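Local coordinates for tungstate ABC transporter, periplasmic tungstate-binding protein (Geobacter sulfurreducens, PDB 3LR1) that probably captures tungstate in the periplasm and hands it to the ABC transporter that carries it into the cell, at residues L24-F28 with K219-V224; V55-H61 with P198-V204; I98-A104 with I187-G191. All coordinates share one frame; numbering follows the deposited sequence.

Interaction 1: residues L24-F28 with K219-V224; sequences LLPPF and KLIDYV
Helix segments 24-28 and 219-224 cross at 122° with their axes 10.7 Å apart, and their nearest CA pairs are Phe28 with Tyr223 and Leu24 with Val224. One polar bond spans this apolar interface: the hydroxyl OH of Tyr223 donates to Leu24 O at 2.7 Å, in the plane of the carbonyl. The first helix is kinked at Pro26 and Pro27, which lack an N-H; just past them Phe28 N is 4.5 Å from Leu24 O, too far for the usual helical bond, and the Tyr223 hydroxyl takes up that carbonyl. Tyr223 CG is anti to the backbone N (chi1 165°), which carries the ring across the gap; Phe28 CB then sits over one face, 4.0 Å from the Tyr223 centroid, and Leu24 CD1 meets Tyr223 CE2. Replacing Tyr223 by a phenylalanine would probably keep the ring contacts but leave Leu24 O without its hydroxyl partner. Leu220 CD1 makes a CH-pi contact with the Phe28 ring, over its centre, 3.7 Å from the centroid and 12° off the normal, while Lys219 CB comes to its edge. Leu25 CD2 extends the apolar patch to Leu220 CD1. Phe28 and Leu220 also touch Leu7 of strand 6-12, and Phe28 and Leu25 reach Val36 of strand 35-41. Two helices crossing at a steep angle and packed on the strands of one sheet are characteristic of an alpha/beta lobe of periplasmic binding proteins.

Interaction 2: residues V55-H61 with P198-V204; sequences VDVVFVH and PYGIMAV
Antiparallel pairing of strand 57-60 with strand 197-204 builds part of the central sheet of a periplasmic-binding-protein lobe, with Val58 opposite Met202 and Val60 opposite Gly200 as hydrogen-bonded pairs. Val58 N reaches Met202 O at 2.9 Å in the carbonyl plane, and Met202 N returns to Val58 O; Val60 and Gly200 exchange the same two bonds, Gly200 N meeting Val60 O at 2.8 Å almost in line with the C=O. Beyond the paired strand, Val204 N gives Asp56 O a nearly straight bond (177°), although the donor stands 45° out of the carbonyl plane. The Asp56 carboxylate turns elsewhere, to the backbone N of Lys213 and Lys8.

The non-hydrogen-bonded pairs put Val57, Phe59, Ile201 and Ala203 on one face of the sheet. There Val57 CG1 meets Ile201 CG1 at 3.7 Å and Phe59 CD1 meets Ile201 CB; Val57 also touches Ala217 and Ile201 touches Ile221, both of helix 214-224. On the other face the selenomethionine Met202 bends at chi3 (-74°), which brings CE to 3.7 Å from Val58 CG1; the same side chain touches Phe69 and Val70 of helix 63-71.

At the end away from Val204 an aromatic cluster forms from Phe59, His61 and Tyr199. Phe59 CE1 touches Tyr199 CB at 3.5 Å, their rings near parallel but slid apart. His61 CB covers a face of the Tyr199 ring, 3.7 Å from its centroid, and His61 ND1 makes a weak hydrogen bond to Pro198 O, which lies at the imidazole edge near its plane. Tyr199 OH is held by Asn84 ND2. The His61 side chain comes within about 5 Å (nearest atoms) of a bound tungsten ion, consistent with the binding-protein fold, whose ligand sits in the cleft between two lobes, at the ends of strands.

Interaction 3: residues I98-A104 with I187-G191; sequences IAKAKTA and ILFQG
Leu188 makes the first contact of segment 187-191, its CB lying 3.6 Å from Ile98 CG1, where the two side chains cross at about a right angle. Ile98 places CG1 between its backbone N and carbonyl carbon (chi1 76°), which also brings CD1 against Leu188 CB. A backbone CA-H...O contact runs from Ala99 CA to Leu188 O at 3.5 Å. Leu188 and the next residue, Phe189, both face Ile88 of strand 78-90 in a classic beta bulge, and the psi of -26° at Leu188 is the helix-like turn of its first position. Phe189 follows with CG anti to its own N (chi1 -178°), swinging its ring out to the chain that leads into helix 104-114. Ala101 O meets the ring edge, 3.6 Å from Phe189 CE1. Thr103 O stands over one face, 3.8 Å above the plane of the Phe189 ring and shifted toward the rim, and Ala104 N approaches Phe189 CZ at 3.3 Å. Ala104 CB touches Phe189 CE2. Thr103 is the N-cap of that helix, its OG1 bonded to Glu106 N, and the ring packs against this first turn.

Interactions 1 and 2 are buried and belong to one layered unit: helix 214-224 follows strand 197-204 in the chain and lies on it, with Ile221 CD1 3.5 Å from Ala203 N and Ile221 CG2 against Ile201 CG2. Interaction 2 supplies the sheet, held by reciprocal backbone bonds; interaction 1 is the helix layer over it, mostly apolar with a single tyrosine-carbonyl bond. Interaction 3 lies across the centre of the chain, about 31 Å from interaction 2, centre to centre, and is partly exposed. It has no hydrogen bond between its segments and relies on one ring laid against backbone atoms, a CA-H...O contact and a few aliphatic groups, yet strand 186-190 belongs to the same extended sheet.

Interaction 1: residues L24-F28 with K219-V224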
loop_
_atom_site.group_PDB
_atom_site.type_symbol
_atom_site.label_atom_id
_atom_site.label_comp_id
_atom_site.label_asym_id
_atom_site.label_seq_id
_atom_site.Cartn_x
_atom_site.Cartn_y
_atom_site.Cartn_z
ATOM N N LEU A 24 -7.549 13.007 4.067
ATOM C CA LEU A 24 -6.840 13.743 3.035
ATOM C C LEU A 24 -7.774 14.384 2.005
ATOM O O LEU A 24 -7.502 15.507 1.534
ATOM C CB LEU A 24 -5.851 12.796 2.314
ATOM C CG LEU A 24 -4.895 13.382 1.284
ATOM C CD1 LEU A 24 -3.963 14.469 1.851
ATOM C CD2 LEU A 24 -4.079 12.260 0.708
ATOM N N LEU A 25 -8.831 13.678 1.590
ATOM C CA LEU A 25 -9.651 14.153 0.492
ATOM C C LEU A 25 -10.667 15.307 0.776
ATOM O O LEU A 25 -10.878 16.136 -0.074
ATOM C CB LEU A 25 -10.339 12.978 -0.238
ATOM C CG LEU A 25 -9.395 11.934 -0.845
ATOM C CD1 LEU A 25 -10.213 10.660 -1.422
ATOM C CD2 LEU A 25 -8.550 12.574 -1.914
ATOM N N PRO A 26 -11.324 15.345 1.939
ATOM C CA PRO A 26 -12.339 16.395 2.109
ATOM C C PRO A 26 -11.946 17.860 1.887
ATOM O O PRO A 26 -12.734 18.617 1.255
ATOM C CB PRO A 26 -12.897 16.125 3.487
ATOM C CG PRO A 26 -12.797 14.612 3.626
ATOM C CD PRO A 26 -11.421 14.320 2.996
ATOM N N PRO A 27 -10.769 18.286 2.353
ATOM C CA PRO A 27 -10.401 19.663 2.011
ATOM C C PRO A 27 -10.280 19.927 0.532
ATOM O O PRO A 27 -10.654 20.990 0.093
ATOM C CB PRO A 27 -9.061 19.833 2.668
ATOM C CG PRO A 27 -9.040 18.717 3.754
ATOM C CD PRO A 27 -9.702 17.600 3.124
ATOM N N PHE A 28 -9.777 18.954 -0.235
ATOM C CA PHE A 28 -9.741 19.047 -1.713
ATOM C C PHE A 28 -11.146 19.087 -2.285
ATOM O O PHE A 28 -11.440 19.896 -3.189
ATOM C CB PHE A 28 -8.953 17.890 -2.302
ATOM C CG PHE A 28 -8.900 17.873 -3.788
ATOM C CD1 PHE A 28 -8.018 18.700 -4.430
ATOM C CD2 PHE A 28 -9.821 17.096 -4.546
ATOM C CE1 PHE A 28 -7.993 18.765 -5.846
ATOM C CE2 PHE A 28 -9.800 17.088 -5.943
ATOM C CZ PHE A 28 -8.897 17.919 -6.609
ATOM N N LYS A 219 -4.897 18.944 -10.252
ATOM C CA LYS A 219 -5.131 19.681 -9.007
ATOM C C LYS A 219 -5.013 18.815 -7.806
ATOM O O LYS A 219 -4.439 19.231 -6.793
ATOM C CB LYS A 219 -6.430 20.394 -9.034
ATOM C CG LYS A 219 -6.394 21.654 -9.888
ATOM C CD LYS A 219 -7.819 22.108 -10.197
ATOM C CE LYS A 219 -7.834 23.469 -10.830
ATOM N NZ LYS A 219 -9.182 23.684 -11.478
ATOM N N LEU A 220 -5.529 17.583 -7.927
ATOM C CA LEU A 220 -5.413 16.628 -6.860
ATOM C C LEU A 220 -3.964 16.313 -6.546
ATOM O O LEU A 220 -3.562 16.316 -5.354
ATOM C CB LEU A 220 -6.227 15.371 -7.110
ATOM C CG LEU A 220 -6.152 14.353 -5.966
ATOM C CD1 LEU A 220 -6.834 14.881 -4.632
ATOM C CD2 LEU A 220 -6.779 12.999 -6.386
ATOM N N ILE A 221 -3.166 16.053 -7.585
ATOM C CA ILE A 221 -1.789 15.708 -7.355
ATOM C C ILE A 221 -1.030 16.889 -6.699
ATOM O O ILE A 221 -0.244 16.693 -5.781
ATOM C CB ILE A 221 -1.075 15.277 -8.674
ATOM C CG1 ILE A 221 -1.705 13.946 -9.165
ATOM C CG2 ILE A 221 0.438 15.159 -8.389
ATOM C CD1 ILE A 221 -1.197 13.416 -10.570
ATOM N N ASP A 222 -1.281 18.088 -7.162
ATOM C CA ASP A 222 -0.681 19.318 -6.581
ATOM C C ASP A 222 -1.046 19.458 -5.104
ATOM O O ASP A 222 -0.234 19.852 -4.268
ATOM C CB ASP A 222 -1.135 20.572 -7.366
ATOM C CG ASP A 222 -0.485 20.683 -8.797
ATOM O OD1 ASP A 222 0.510 19.985 -9.098
ATOM O OD2 ASP A 222 -0.968 21.498 -9.632
ATOM N N TYR A 223 -2.291 19.089 -4.815
ATOM C CA TYR A 223 -2.827 19.178 -3.467
ATOM C C TYR A 223 -2.165 18.210 -2.532
ATOM O O TYR A 223 -1.705 18.602 -1.462
ATOM C CB TYR A 223 -4.369 19.069 -3.440
ATOM C CG TYR A 223 -4.878 18.783 -2.028
ATOM C CD1 TYR A 223 -4.987 19.780 -1.058
ATOM C CD2 TYR A 223 -5.242 17.513 -1.684
ATOM C CE1 TYR A 223 -5.467 19.475 0.241
ATOM C CE2 TYR A 223 -5.690 17.208 -0.403
ATOM C CZ TYR A 223 -5.788 18.175 0.531
ATOM O OH TYR A 223 -6.180 17.815 1.753
ATOM N N VAL A 224 -2.168 16.948 -2.909
ATOM C CA VAL A 224 -1.604 15.869 -2.134
ATOM C C VAL A 224 -0.120 16.106 -1.889
ATOM O O VAL A 224 0.340 15.858 -0.848
ATOM C CB VAL A 224 -1.910 14.510 -2.821
ATOM C CG1 VAL A 224 -1.191 13.437 -2.186
ATOM C CG2 VAL A 224 -3.471 14.224 -2.829
#

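Interaction 2: residues V55-H61 with P198-V204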
loop_
_atom_site.group_PDB
_atom_site.type_symbol
_atom_site.label_atom_id
_atom_site.label_comp_id
_atom_site.label_asym_id
_atom_site.label_seq_id
_atom_site.Cartn_x
_atom_site.Cartn_y
_atom_site.Cartn_z
ATOM N N VAL A 55 -10.685 5.391 -14.794
ATOM C CA VAL A 55 -10.419 6.337 -13.728
ATOM C C VAL A 55 -9.556 7.481 -14.232
ATOM O O VAL A 55 -8.974 7.408 -15.322
ATOM C CB VAL A 55 -9.720 5.669 -12.526
ATOM C CG1 VAL A 55 -10.688 4.627 -11.870
ATOM C CG2 VAL A 55 -8.329 5.020 -12.932
ATOM N N ASP A 56 -9.469 8.556 -13.435
ATOM C CA ASP A 56 -8.697 9.764 -13.825
ATOM C C ASP A 56 -7.292 9.853 -13.152
ATOM O O ASP A 56 -6.384 10.526 -13.641
ATOM C CB ASP A 56 -9.538 10.979 -13.437
ATOM C CG ASP A 56 -10.966 10.904 -13.945
ATOM O OD1 ASP A 56 -11.133 10.939 -15.208
ATOM O OD2 ASP A 56 -11.909 10.861 -13.088
ATOM N N VAL A 57 -7.168 9.189 -11.997
ATOM C CA VAL A 57 -5.950 9.169 -11.202
ATOM C C VAL A 57 -5.707 7.782 -10.656
ATOM O O VAL A 57 -6.664 7.072 -10.331
ATOM C CB VAL A 57 -6.108 10.155 -10.030
ATOM C CG1 VAL A 57 -4.850 10.188 -9.162
ATOM C CG2 VAL A 57 -6.308 11.500 -10.514
ATOM N N VAL A 58 -4.433 7.384 -10.566
ATOM C CA VAL A 58 -4.048 6.135 -9.982
ATOM C C VAL A 58 -3.154 6.432 -8.813
ATOM O O VAL A 58 -2.206 7.189 -8.968
ATOM C CB VAL A 58 -3.347 5.189 -11.040
ATOM C CG1 VAL A 58 -2.848 3.930 -10.406
ATOM C CG2 VAL A 58 -4.303 4.870 -12.193
ATOM N N PHE A 59 -3.397 5.772 -7.677
ATOM C CA PHE A 59 -2.588 6.001 -6.453
ATOM C C PHE A 59 -2.227 4.644 -5.833
ATOM O O PHE A 59 -3.075 3.970 -5.212
ATOM C CB PHE A 59 -3.367 6.874 -5.478
ATOM C CG PHE A 59 -2.671 7.135 -4.165
ATOM C CD1 PHE A 59 -1.448 7.695 -4.114
ATOM C CD2 PHE A 59 -3.275 6.825 -3.002
ATOM C CE1 PHE A 59 -0.828 8.017 -2.896
ATOM C CE2 PHE A 59 -2.668 7.134 -1.760
ATOM C CZ PHE A 59 -1.437 7.716 -1.741
ATOM N N VAL A 60 -0.990 4.238 -6.008
ATOM C CA VAL A 60 -0.584 2.884 -5.641
ATOM C C VAL A 60 0.831 2.887 -5.119
ATOM O O VAL A 60 1.572 3.829 -5.320
ATOM C CB VAL A 60 -0.655 1.893 -6.819
ATOM C CG1 VAL A 60 -2.147 1.652 -7.276
ATOM C CG2 VAL A 60 0.232 2.333 -7.967
ATOM N N HIS A 61 1.215 1.826 -4.467
ATOM C CA HIS A 61 2.599 1.662 -4.015
ATOM C C HIS A 61 3.051 0.397 -4.734
ATOM O O HIS A 61 2.829 -0.691 -4.266
ATOM C CB HIS A 61 2.731 1.519 -2.444
ATOM C CG HIS A 61 4.141 1.263 -2.010
ATOM N ND1 HIS A 61 5.212 1.976 -2.519
ATOM C CD2 HIS A 61 4.681 0.310 -1.214
ATOM C CE1 HIS A 61 6.343 1.485 -2.034
ATOM N NE2 HIS A 61 6.050 0.476 -1.245
ATOM N N PRO A 198 7.305 5.130 -1.024
ATOM C CA PRO A 198 7.025 6.035 -2.079
ATOM C C PRO A 198 5.793 5.655 -2.799
ATOM O O PRO A 198 5.879 4.968 -3.861
ATOM C CB PRO A 198 8.227 5.820 -3.023
ATOM C CG PRO A 198 8.506 4.276 -2.853
ATOM C CD PRO A 198 8.396 4.176 -1.346
ATOM N N TYR A 199 4.634 6.062 -2.301
ATOM C CA TYR A 199 3.468 5.812 -3.092
ATOM C C TYR A 199 3.683 6.627 -4.295
ATOM O O TYR A 199 4.327 7.664 -4.203
ATOM C CB TYR A 199 2.155 6.227 -2.427
ATOM C CG TYR A 199 1.739 5.253 -1.374
ATOM C CD1 TYR A 199 0.625 4.423 -1.543
ATOM C CD2 TYR A 199 2.467 5.138 -0.218
ATOM C CE1 TYR A 199 0.266 3.518 -0.562
ATOM C CE2 TYR A 199 2.115 4.252 0.760
ATOM C CZ TYR A 199 1.007 3.451 0.586
ATOM O OH TYR A 199 0.668 2.572 1.546
ATOM N N GLY A 200 3.135 6.188 -5.412
ATOM C CA GLY A 200 3.004 7.031 -6.589
ATOM C C GLY A 200 1.561 7.449 -6.900
ATOM O O GLY A 200 0.642 6.647 -6.824
ATOM N N ILE A 201 1.378 8.726 -7.200
ATOM C CA ILE A 201 0.116 9.290 -7.619
ATOM C C ILE A 201 0.339 9.808 -9.045
ATOM O O ILE A 201 1.347 10.467 -9.305
ATOM C CB ILE A 201 -0.443 10.363 -6.615
ATOM C CG1 ILE A 201 -1.914 10.631 -6.954
ATOM C CG2 ILE A 201 0.416 11.669 -6.579
ATOM C CD1 ILE A 201 -2.691 11.415 -5.855
HETATM N N MSE A 202 -0.563 9.449 -9.969
HETATM C CA MSE A 202 -0.351 9.673 -11.422
HETATM C C MSE A 202 -1.684 10.017 -12.039
HETATM O O MSE A 202 -2.710 9.490 -11.616
HETATM C CB MSE A 202 0.190 8.417 -12.117
HETATM C CG MSE A 202 1.411 7.857 -11.543
HETATM SE SE MSE A 202 1.776 6.101 -12.242
HETATM C CE MSE A 202 0.523 4.869 -11.444
ATOM N N ALA A 203 -1.659 10.904 -13.020
ATOM C CA ALA A 203 -2.817 11.275 -13.809
ATOM C C ALA A 203 -2.860 10.373 -15.037
ATOM O O ALA A 203 -1.797 10.083 -15.664
ATOM C CB ALA A 203 -2.753 12.757 -14.184
ATOM N N VAL A 204 -4.078 9.912 -15.370
ATOM C CA VAL A 204 -4.353 9.128 -16.563
ATOM C C VAL A 204 -4.226 10.098 -17.749
ATOM O O VAL A 204 -4.750 11.240 -17.714
ATOM C CB VAL A 204 -5.731 8.483 -16.524
ATOM C CG1 VAL A 204 -6.043 7.794 -17.858
ATOM C CG2 VAL A 204 -5.766 7.443 -15.383
#

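Interaction 3: residues I98-A104 with I187-G191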
loop_
_atom_site.group_PDB
_atom_site.type_symbol
_atom_site.label_atom_id
_atom_site.label_comp_id
_atom_site.label_asym_id
_atom_site.label_seq_id
_atom_site.Cartn_x
_atom_site.Cartn_y
_atom_site.Cartn_z
ATOM N N ILE A 98 11.664 -12.381 17.498
ATOM C CA ILE A 98 12.044 -11.360 16.522
ATOM C C ILE A 98 12.162 -9.975 17.139
ATOM O O ILE A 98 12.806 -9.113 16.515
ATOM C CB ILE A 98 11.204 -11.326 15.204
ATOM C CG1 ILE A 98 9.850 -10.699 15.392
ATOM C CG2 ILE A 98 11.124 -12.692 14.524
ATOM C CD1 ILE A 98 9.164 -10.407 14.078
ATOM N N ALA A 99 11.656 -9.777 18.369
ATOM C CA ALA A 99 11.782 -8.476 19.036
ATOM C C ALA A 99 13.244 -8.178 19.310
ATOM O O ALA A 99 13.618 -7.027 19.462
ATOM C CB ALA A 99 10.984 -8.426 20.352
ATOM N N LYS A 100 14.081 -9.204 19.344
ATOM C CA LYS A 100 15.507 -8.989 19.489
ATOM C C LYS A 100 16.276 -8.708 18.192
ATOM O O LYS A 100 17.485 -8.415 18.256
ATOM C CB LYS A 100 16.120 -10.139 20.251
ATOM C CG LYS A 100 16.495 -11.388 19.469
ATOM C CD LYS A 100 17.321 -12.350 20.409
ATOM C CE LYS A 100 16.658 -12.565 21.858
ATOM N NZ LYS A 100 17.505 -13.429 22.799
ATOM N N ALA A 101 15.584 -8.748 17.042
ATOM C CA ALA A 101 16.197 -8.456 15.735
ATOM C C ALA A 101 16.534 -6.971 15.577
ATOM O O ALA A 101 15.805 -6.098 16.048
ATOM C CB ALA A 101 15.285 -8.889 14.644
ATOM N N LYS A 102 17.656 -6.677 14.925
ATOM C CA LYS A 102 18.082 -5.302 14.750
ATOM C C LYS A 102 17.723 -4.754 13.375
ATOM O O LYS A 102 17.725 -3.544 13.155
ATOM C CB LYS A 102 19.608 -5.177 14.996
ATOM C CG LYS A 102 20.132 -5.722 16.339
ATOM C CD LYS A 102 19.525 -5.051 17.559
ATOM C CE LYS A 102 19.917 -5.820 18.853
ATOM N NZ LYS A 102 19.081 -5.400 20.039
ATOM N N THR A 103 17.437 -5.632 12.429
ATOM C CA THR A 103 17.006 -5.198 11.093
ATOM C C THR A 103 15.874 -6.109 10.626
ATOM O O THR A 103 15.692 -7.225 11.139
ATOM C CB THR A 103 18.114 -5.289 10.060
ATOM O OG1 THR A 103 18.483 -6.654 9.888
ATOM C CG2 THR A 103 19.409 -4.442 10.464
ATOM N N ALA A 104 15.139 -5.665 9.630
ATOM C CA ALA A 104 14.079 -6.496 9.088
ATOM C C ALA A 104 14.611 -7.764 8.432
ATOM O O ALA A 104 14.016 -8.822 8.566
ATOM C CB ALA A 104 13.197 -5.704 8.093
ATOM N N ILE A 187 3.038 -5.393 16.948
ATOM C CA ILE A 187 4.268 -5.058 16.260
ATOM C C ILE A 187 5.458 -5.609 17.065
ATOM O O ILE A 187 5.717 -5.213 18.224
ATOM C CB ILE A 187 4.413 -3.485 16.047
ATOM C CG1 ILE A 187 3.233 -2.889 15.258
ATOM C CG2 ILE A 187 5.725 -3.095 15.391
ATOM C CD1 ILE A 187 3.250 -1.341 15.269
ATOM N N LEU A 188 6.208 -6.496 16.419
ATOM C CA LEU A 188 7.419 -7.074 17.025
ATOM C C LEU A 188 8.686 -6.521 16.414
ATOM O O LEU A 188 9.745 -6.515 17.048
ATOM C CB LEU A 188 7.352 -8.588 16.914
ATOM C CG LEU A 188 6.213 -9.181 17.746
ATOM C CD1 LEU A 188 5.893 -10.576 17.196
ATOM C CD2 LEU A 188 6.564 -9.242 19.263
ATOM N N PHE A 189 8.629 -6.072 15.173
ATOM C CA PHE A 189 9.750 -5.350 14.589
ATOM C C PHE A 189 9.297 -4.163 13.788
ATOM O O PHE A 189 8.430 -4.288 12.921
ATOM C CB PHE A 189 10.595 -6.213 13.648
ATOM C CG PHE A 189 11.753 -5.465 13.099
ATOM C CD1 PHE A 189 12.936 -5.384 13.829
ATOM C CD2 PHE A 189 11.649 -4.758 11.904
ATOM C CE1 PHE A 189 13.992 -4.631 13.363
ATOM C CE2 PHE A 189 12.725 -3.994 11.431
ATOM C CZ PHE A 189 13.891 -3.944 12.170
ATOM N N GLN A 190 9.923 -3.011 14.055
ATOM C CA GLN A 190 9.721 -1.816 13.269
ATOM C C GLN A 190 11.030 -1.040 13.055
ATOM O O GLN A 190 11.972 -1.151 13.831
ATOM C CB GLN A 190 8.675 -0.942 13.925
ATOM C CG GLN A 190 8.927 -0.607 15.412
ATOM C CD GLN A 190 7.713 0.123 15.960
ATOM O OE1 GLN A 190 7.302 1.090 15.369
ATOM N NE2 GLN A 190 7.097 -0.383 17.032
ATOM N N GLY A 191 11.077 -0.313 11.932
ATOM C CA GLY A 191 12.271 0.467 11.515
ATOM C C GLY A 191 12.459 1.683 12.403
ATOM O O GLY A 191 12.832 2.757 11.898
#